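Side-chain contacts in butyryl-CoA dehydrogenase (Marinomonas mediterranea, PDB 6CXT), which belongs to the acyl-CoA dehydrogenase family of flavoproteins and holds flavin-adenine dinucleotide in sites built from more than one subunit: residues 260-263 / 264-268; 294-297 / 298-302. All blocks are in the same frame, centred on the assembly; numbering follows the deposited sequence.

How the contacts relate
Contact 1 (260-263 / 264-268) and contact 2 (294-297 / 298-302) are local i to i+4 arrangements on two helices of the acyl-CoA dehydrogenase C-terminal domain. Contact 1 comes first along the chain, near the end of helix 248-267; contact 2 lies in the later part of helix 279-306. Their centres are about 26 Å apart and their nearest atoms about 11 Å, so they do not touch. Both reach the second subunit. Contact 1 additionally reaches the third subunit and a flavin-adenine dinucleotide, whereas contact 2 is buried among helices 64-77, 248-267 and 313-338. The domain thus places one contact at a cofactor site shared between subunits and the other within the helix packing beside a subunit interface.

Contact 1: residues 260-263 / 264-268; sequences QCIE and YANTR. With FAD (flavin-adenine dinucleotide), chain D.
In the last turns of helix 248-267, part of the C-terminal helical domain, Glu263 meets Thr267 and Ile262 meets Asn266 just before Arg268, whose side chain reaches a flavin-adenine dinucleotide (FAD). Thr267 OG1 donates to Glu263 O over 2.9 Å: its first torsion (-68°) sets the hydroxyl beside its own backbone N, facing back along the helix. Glu263 bends at chi2, which brings OE1 to 3.4 Å from Thr267 OG1. A water joins this carboxylate to Asn266, donating to Glu263 OE2 and accepting from Asn266 ND2. Asn266 runs alongside Ile262, Asn266 ND2 lying 3.9 Å from Ile262 CG2, and its amide spans to the second subunit: OD1 receives Leu380 N and ND2 reaches Gly378 O. Two amides, Thr267 N and Arg268 N, share Tyr264 O. Arg268 CB lies 3.6 Å above the plane of the Tyr264 ring, toward its rim, while His338 stacks with that ring. The Arg268 guanidinium spans both phosphates of FAD, with a partner of the third subunit, Ala128 O, at NH1. Arg268 NH2 donates to FAD O1P at 2.8 Å, and Arg268 NE to FAD O2A, which lies in the guanidinium plane, at 2.6 Å.

Contact 2: residues 294-297 / 298-302; sequences SARL and MLYYA
Tyr300 OH, hydrogen-bonded to Glu72 OE1 and Lys69 NZ of helix 64-77, lies 3.4 Å from Arg296 CD, one turn back on helix 279-306 of the C-terminal helical domain. The two side chains run alongside each other in the same direction. The CG of Arg296 sits over the ring face as a CH-pi contact, 3.8 Å from the Tyr300 centroid and 29° off its normal. Arg296 O lies over the same face, nearer the rim, while also accepting Tyr300 N at 3.0 Å. The arginine chain is extended as far as CD and then bends at chi3; the guanidinium and phenol ring planes are 40° apart, with the hydroxyl oblique to the guanidinium. Arg296 NE forms a salt bridge with Glu72 OE2, so one carboxylate grips both neighbours, and NH2 reaches Gln255 OE1 on helix 248-267. This sharing probably restricts the rotation of both groups and would probably favour an ionised Glu72. Trp5 meets the tyrosine ring in a T-shaped stack. On another flank of the helix the contact borders the second subunit: Ser294 OG is hydrogen-bonded to Ser294 OG of that subunit, and Tyr301 stacks edge-to-face with its Phe3. Met298 CG lies beside its own backbone N (chi1 -67°), and the chain runs on extended to the sulfur, which comes to the serine. Met298 SD lies 3.8 Å from Ser294 OG, and Met298 CG packs tightly at 3.1 Å from Ser294 O, which also accepts Met298 N.

Contact 1: residues 260-263 / 264-268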
loop_
_atom_site.group_PDB
_atom_site.type_symbol
_atom_site.label_atom_id
_atom_site.label_comp_id
_atom_site.label_asym_id
_atom_site.label_seq_id
_atom_site.Cartn_x
_atom_site.Cartn_y
_atom_site.Cartn_z
ATOM N N GLN B 260 -8.892 3.217 -21.774
ATOM C CA GLN B 260 -8.438 1.941 -22.351
ATOM C C GLN B 260 -8.754 0.724 -21.455
ATOM O O GLN B 260 -9.226 -0.302 -21.946
ATOM C CB GLN B 260 -6.924 1.935 -22.696
ATOM C CG GLN B 260 -6.621 2.860 -23.865
ATOM C CD GLN B 260 -5.135 3.126 -24.052
ATOM O OE1 GLN B 260 -4.299 2.797 -23.200
ATOM N NE2 GLN B 260 -4.814 3.786 -25.144
ATOM N N CYS B 261 -8.484 0.803 -20.153
ATOM C CA CYS B 261 -8.820 -0.322 -19.264
ATOM C C CYS B 261 -10.357 -0.613 -19.223
ATOM O O CYS B 261 -10.715 -1.768 -19.110
ATOM C CB CYS B 261 -8.343 -0.043 -17.812
ATOM S SG CYS B 261 -6.529 -0.208 -17.837
ATOM N N ILE B 262 -11.184 0.416 -19.257
ATOM C CA ILE B 262 -12.654 0.218 -19.139
ATOM C C ILE B 262 -13.113 -0.501 -20.412
ATOM O O ILE B 262 -13.770 -1.548 -20.349
ATOM C CB ILE B 262 -13.383 1.549 -18.931
ATOM C CG1 ILE B 262 -13.048 2.123 -17.510
ATOM C CG2 ILE B 262 -14.900 1.371 -19.102
ATOM C CD1 ILE B 262 -13.513 3.564 -17.364
ATOM N N GLU B 263 -12.655 0.021 -21.547
ATOM C CA GLU B 263 -12.985 -0.598 -22.863
ATOM C C GLU B 263 -12.539 -2.036 -22.927
ATOM O O GLU B 263 -13.322 -2.956 -23.286
ATOM C CB GLU B 263 -12.441 0.273 -24.020
ATOM C CG GLU B 263 -12.577 -0.316 -25.443
ATOM C CD GLU B 263 -14.028 -0.519 -25.916
ATOM O OE1 GLU B 263 -14.228 -1.273 -26.909
ATOM O OE2 GLU B 263 -14.980 0.057 -25.319
ATOM N N TYR B 264 -11.299 -2.281 -22.509
ATOM C CA TYR B 264 -10.776 -3.616 -22.567
ATOM C C TYR B 264 -11.504 -4.553 -21.604
ATOM O O TYR B 264 -11.805 -5.690 -21.948
ATOM C CB TYR B 264 -9.261 -3.598 -22.237
ATOM C CG TYR B 264 -8.603 -4.901 -22.586
ATOM C CD1 TYR B 264 -8.432 -5.285 -23.971
ATOM C CD2 TYR B 264 -8.243 -5.788 -21.607
ATOM C CE1 TYR B 264 -7.873 -6.504 -24.294
ATOM C CE2 TYR B 264 -7.659 -7.034 -21.931
ATOM C CZ TYR B 264 -7.493 -7.357 -23.299
ATOM O OH TYR B 264 -6.902 -8.531 -23.671
ATOM N N ALA B 265 -11.759 -4.104 -20.382
ATOM C CA ALA B 265 -12.351 -5.000 -19.420
ATOM C C ALA B 265 -13.820 -5.288 -19.841
ATOM O O ALA B 265 -14.339 -6.279 -19.421
ATOM C CB ALA B 265 -12.317 -4.399 -18.012
ATOM N N ASN B 266 -14.435 -4.402 -20.618
ATOM C CA ASN B 266 -15.834 -4.627 -21.120
ATOM C C ASN B 266 -15.868 -5.466 -22.394
ATOM O O ASN B 266 -16.941 -5.898 -22.806
ATOM C CB ASN B 266 -16.546 -3.311 -21.388
ATOM C CG ASN B 266 -17.048 -2.647 -20.122
ATOM O OD1 ASN B 266 -17.154 -3.267 -19.090
ATOM N ND2 ASN B 266 -17.370 -1.381 -20.215
ATOM N N THR B 267 -14.716 -5.777 -22.965
ATOM C CA THR B 267 -14.656 -6.412 -24.279
ATOM C C THR B 267 -14.013 -7.745 -24.108
ATOM O O THR B 267 -14.472 -8.761 -24.659
ATOM C CB THR B 267 -13.837 -5.527 -25.267
ATOM O OG1 THR B 267 -14.589 -4.343 -25.506
ATOM C CG2 THR B 267 -13.640 -6.246 -26.627
ATOM N N ARG B 268 -12.939 -7.791 -23.329
ATOM C CA ARG B 268 -12.225 -9.037 -23.166
ATOM C C ARG B 268 -12.987 -9.986 -22.262
ATOM O O ARG B 268 -13.361 -9.631 -21.148
ATOM C CB ARG B 268 -10.792 -8.803 -22.604
ATOM C CG ARG B 268 -10.110 -10.034 -22.010
ATOM C CD ARG B 268 -9.534 -10.834 -23.162
ATOM N NE ARG B 268 -8.539 -11.863 -22.809
ATOM C CZ ARG B 268 -8.010 -12.679 -23.730
ATOM N NH1 ARG B 268 -8.425 -12.589 -25.011
ATOM N NH2 ARG B 268 -7.061 -13.561 -23.428
HETATM P PA FAD D . -6.507 -12.379 -19.350
HETATM O O1A FAD D . -6.663 -13.808 -18.864
HETATM O O2A FAD D . -7.289 -11.766 -20.498
HETATM O O5B FAD D . -6.597 -11.415 -18.042
HETATM C C5B FAD D . -6.697 -9.976 -18.147
HETATM C C4B FAD D . -6.967 -9.487 -16.709
HETATM O O4B FAD D . -8.180 -10.100 -16.203
HETATM C C3B FAD D . -5.832 -9.884 -15.772
HETATM O O3B FAD D . -5.766 -8.812 -14.823
HETATM C C2B FAD D . -6.407 -11.125 -15.053
HETATM O O2B FAD D . -5.786 -11.403 -13.772
HETATM C C1B FAD D . -7.925 -10.778 -14.985
HETATM N N9A FAD D . -8.690 -12.031 -14.810
HETATM C C8A FAD D . -8.902 -13.007 -15.732
HETATM N N7A FAD D . -9.571 -14.064 -15.150
HETATM C C5A FAD D . -9.768 -13.763 -13.836
HETATM C C6A FAD D . -10.401 -14.394 -12.648
HETATM N N6A FAD D . -10.968 -15.651 -12.709
HETATM N N1A FAD D . -10.369 -13.695 -11.473
HETATM C C2A FAD D . -9.792 -12.452 -11.346
HETATM N N3A FAD D . -9.224 -11.826 -12.402
HETATM C C4A FAD D . -9.175 -12.413 -13.629
HETATM N N1 FAD D . 1.513 -18.814 -22.201
HETATM C C2 FAD D . 1.886 -20.072 -22.637
HETATM O O2 FAD D . 0.943 -20.861 -22.922
HETATM N N3 FAD D . 3.182 -20.472 -22.779
HETATM C C4 FAD D . 4.200 -19.618 -22.551
HETATM O O4 FAD D . 5.363 -19.997 -22.695
HETATM C C4X FAD D . 3.879 -18.224 -22.087
HETATM N N5 FAD D . 4.827 -17.287 -21.861
HETATM C C5X FAD D . 4.531 -16.005 -21.507
HETATM C C6 FAD D . 5.606 -15.098 -21.302
HETATM C C7 FAD D . 5.320 -13.761 -20.955
HETATM C C7M FAD D . 6.465 -12.796 -20.778
HETATM C C8 FAD D . 3.926 -13.313 -20.797
HETATM C C8M FAD D . 3.620 -11.904 -20.412
HETATM C C9 FAD D . 2.855 -14.216 -20.966
HETATM C C9A FAD D . 3.132 -15.558 -21.314
HETATM N N10 FAD D . 2.090 -16.514 -21.533
HETATM C C10 FAD D . 2.450 -17.850 -21.926
HETATM C "C1'" FAD D . 0.685 -16.155 -21.405
HETATM C "C2'" FAD D . 0.336 -16.005 -19.905
HETATM O "O2'" FAD D . 0.297 -17.254 -19.194
HETATM C "C3'" FAD D . -0.948 -15.199 -19.795
HETATM O "O3'" FAD D . -0.636 -13.872 -20.265
HETATM C "C4'" FAD D . -1.689 -15.194 -18.446
HETATM O "O4'" FAD D . -2.229 -16.524 -18.160
HETATM C "C5'" FAD D . -2.852 -14.191 -18.456
HETATM O "O5'" FAD D . -3.647 -14.446 -19.620
HETATM P P FAD D . -4.041 -13.243 -20.554
HETATM O O1P FAD D . -4.937 -13.746 -21.690
HETATM O O2P FAD D . -2.840 -12.437 -21.013
HETATM O O3P FAD D . -4.937 -12.229 -19.692
HETATM O O HOH W 1 -17.145 -0.182 -23.005
#

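Contact 2: residues 294-297 / 298-302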
loop_
_atom_site.group_PDB
_atom_site.type_symbol
_atom_site.label_atom_id
_atom_site.label_comp_id
_atom_site.label_asym_id
_atom_site.label_seq_id
_atom_site.Cartn_x
_atom_site.Cartn_y
_atom_site.Cartn_z
ATOM N N SER B 294 -8.776 12.382 -7.871
ATOM C CA SER B 294 -7.977 13.005 -6.861
ATOM C C SER B 294 -6.815 13.833 -7.467
ATOM O O SER B 294 -6.682 15.024 -7.132
ATOM C CB SER B 294 -7.391 11.910 -5.982
ATOM O OG SER B 294 -6.438 12.468 -5.067
ATOM N N ALA B 295 -6.003 13.213 -8.331
ATOM C CA ALA B 295 -4.801 13.899 -8.891
ATOM C C ALA B 295 -5.226 15.130 -9.716
ATOM O O ALA B 295 -4.587 16.210 -9.620
ATOM C CB ALA B 295 -3.993 12.926 -9.740
ATOM N N ARG B 296 -6.316 14.985 -10.491
ATOM C CA ARG B 296 -6.850 16.074 -11.332
ATOM C C ARG B 296 -7.317 17.248 -10.467
ATOM O O ARG B 296 -7.040 18.403 -10.787
ATOM C CB ARG B 296 -7.993 15.569 -12.230
ATOM C CG ARG B 296 -8.582 16.662 -13.089
ATOM C CD ARG B 296 -9.691 16.172 -13.987
ATOM N NE ARG B 296 -9.212 15.249 -15.011
ATOM C CZ ARG B 296 -9.632 14.002 -15.148
ATOM N NH1 ARG B 296 -10.537 13.487 -14.307
ATOM N NH2 ARG B 296 -9.194 13.271 -16.154
ATOM N N LEU B 297 -8.078 16.967 -9.412
ATOM C CA LEU B 297 -8.525 18.029 -8.504
ATOM C C LEU B 297 -7.318 18.731 -7.839
ATOM O O LEU B 297 -7.371 19.925 -7.601
ATOM C CB LEU B 297 -9.425 17.443 -7.393
ATOM C CG LEU B 297 -10.837 17.013 -7.962
ATOM C CD1 LEU B 297 -11.659 16.215 -6.936
ATOM C CD2 LEU B 297 -11.652 18.236 -8.426
ATOM N N MET B 298 -6.303 17.957 -7.431
ATOM C CA MET B 298 -5.107 18.508 -6.827
ATOM C C MET B 298 -4.369 19.422 -7.781
ATOM O O MET B 298 -3.866 20.441 -7.338
ATOM C CB MET B 298 -4.182 17.384 -6.307
ATOM C CG MET B 298 -4.935 16.725 -5.159
ATOM S SD MET B 298 -3.983 15.345 -4.529
ATOM C CE MET B 298 -2.707 16.182 -3.614
ATOM N N LEU B 299 -4.354 19.052 -9.063
ATOM C CA LEU B 299 -3.751 19.889 -10.116
ATOM C C LEU B 299 -4.524 21.208 -10.243
ATOM O O LEU B 299 -3.922 22.290 -10.256
ATOM C CB LEU B 299 -3.806 19.070 -11.433
ATOM C CG LEU B 299 -3.468 19.820 -12.736
ATOM C CD1 LEU B 299 -1.995 20.291 -12.714
ATOM C CD2 LEU B 299 -3.852 19.009 -13.992
ATOM N N TYR B 300 -5.850 21.095 -10.365
ATOM C CA TYR B 300 -6.732 22.278 -10.516
ATOM C C TYR B 300 -6.569 23.215 -9.318
ATOM O O TYR B 300 -6.406 24.420 -9.478
ATOM C CB TYR B 300 -8.196 21.881 -10.707
ATOM C CG TYR B 300 -8.493 21.160 -12.010
ATOM C CD1 TYR B 300 -7.500 21.044 -13.040
ATOM C CD2 TYR B 300 -9.740 20.544 -12.203
ATOM C CE1 TYR B 300 -7.791 20.382 -14.214
ATOM C CE2 TYR B 300 -10.050 19.878 -13.398
ATOM C CZ TYR B 300 -9.053 19.783 -14.382
ATOM O OH TYR B 300 -9.337 19.126 -15.541
ATOM N N TYR B 301 -6.525 22.630 -8.116
ATOM C CA TYR B 301 -6.325 23.397 -6.929
ATOM C C TYR B 301 -4.953 24.095 -6.924
ATOM O O TYR B 301 -4.898 25.314 -6.607
ATOM C CB TYR B 301 -6.537 22.554 -5.681
ATOM C CG TYR B 301 -6.304 23.336 -4.428
ATOM C CD1 TYR B 301 -7.143 24.427 -4.086
ATOM C CD2 TYR B 301 -5.223 23.034 -3.577
ATOM C CE1 TYR B 301 -6.923 25.164 -2.918
ATOM C CE2 TYR B 301 -5.003 23.777 -2.398
ATOM C CZ TYR B 301 -5.872 24.819 -2.083
ATOM O OH TYR B 301 -5.617 25.543 -0.938
ATOM N N ALA B 302 -3.865 23.377 -7.281
ATOM C CA ALA B 302 -2.532 23.965 -7.302
ATOM C C ALA B 302 -2.508 25.096 -8.343
ATOM O O ALA B 302 -1.959 26.163 -8.026
ATOM C CB ALA B 302 -1.455 22.935 -7.682
#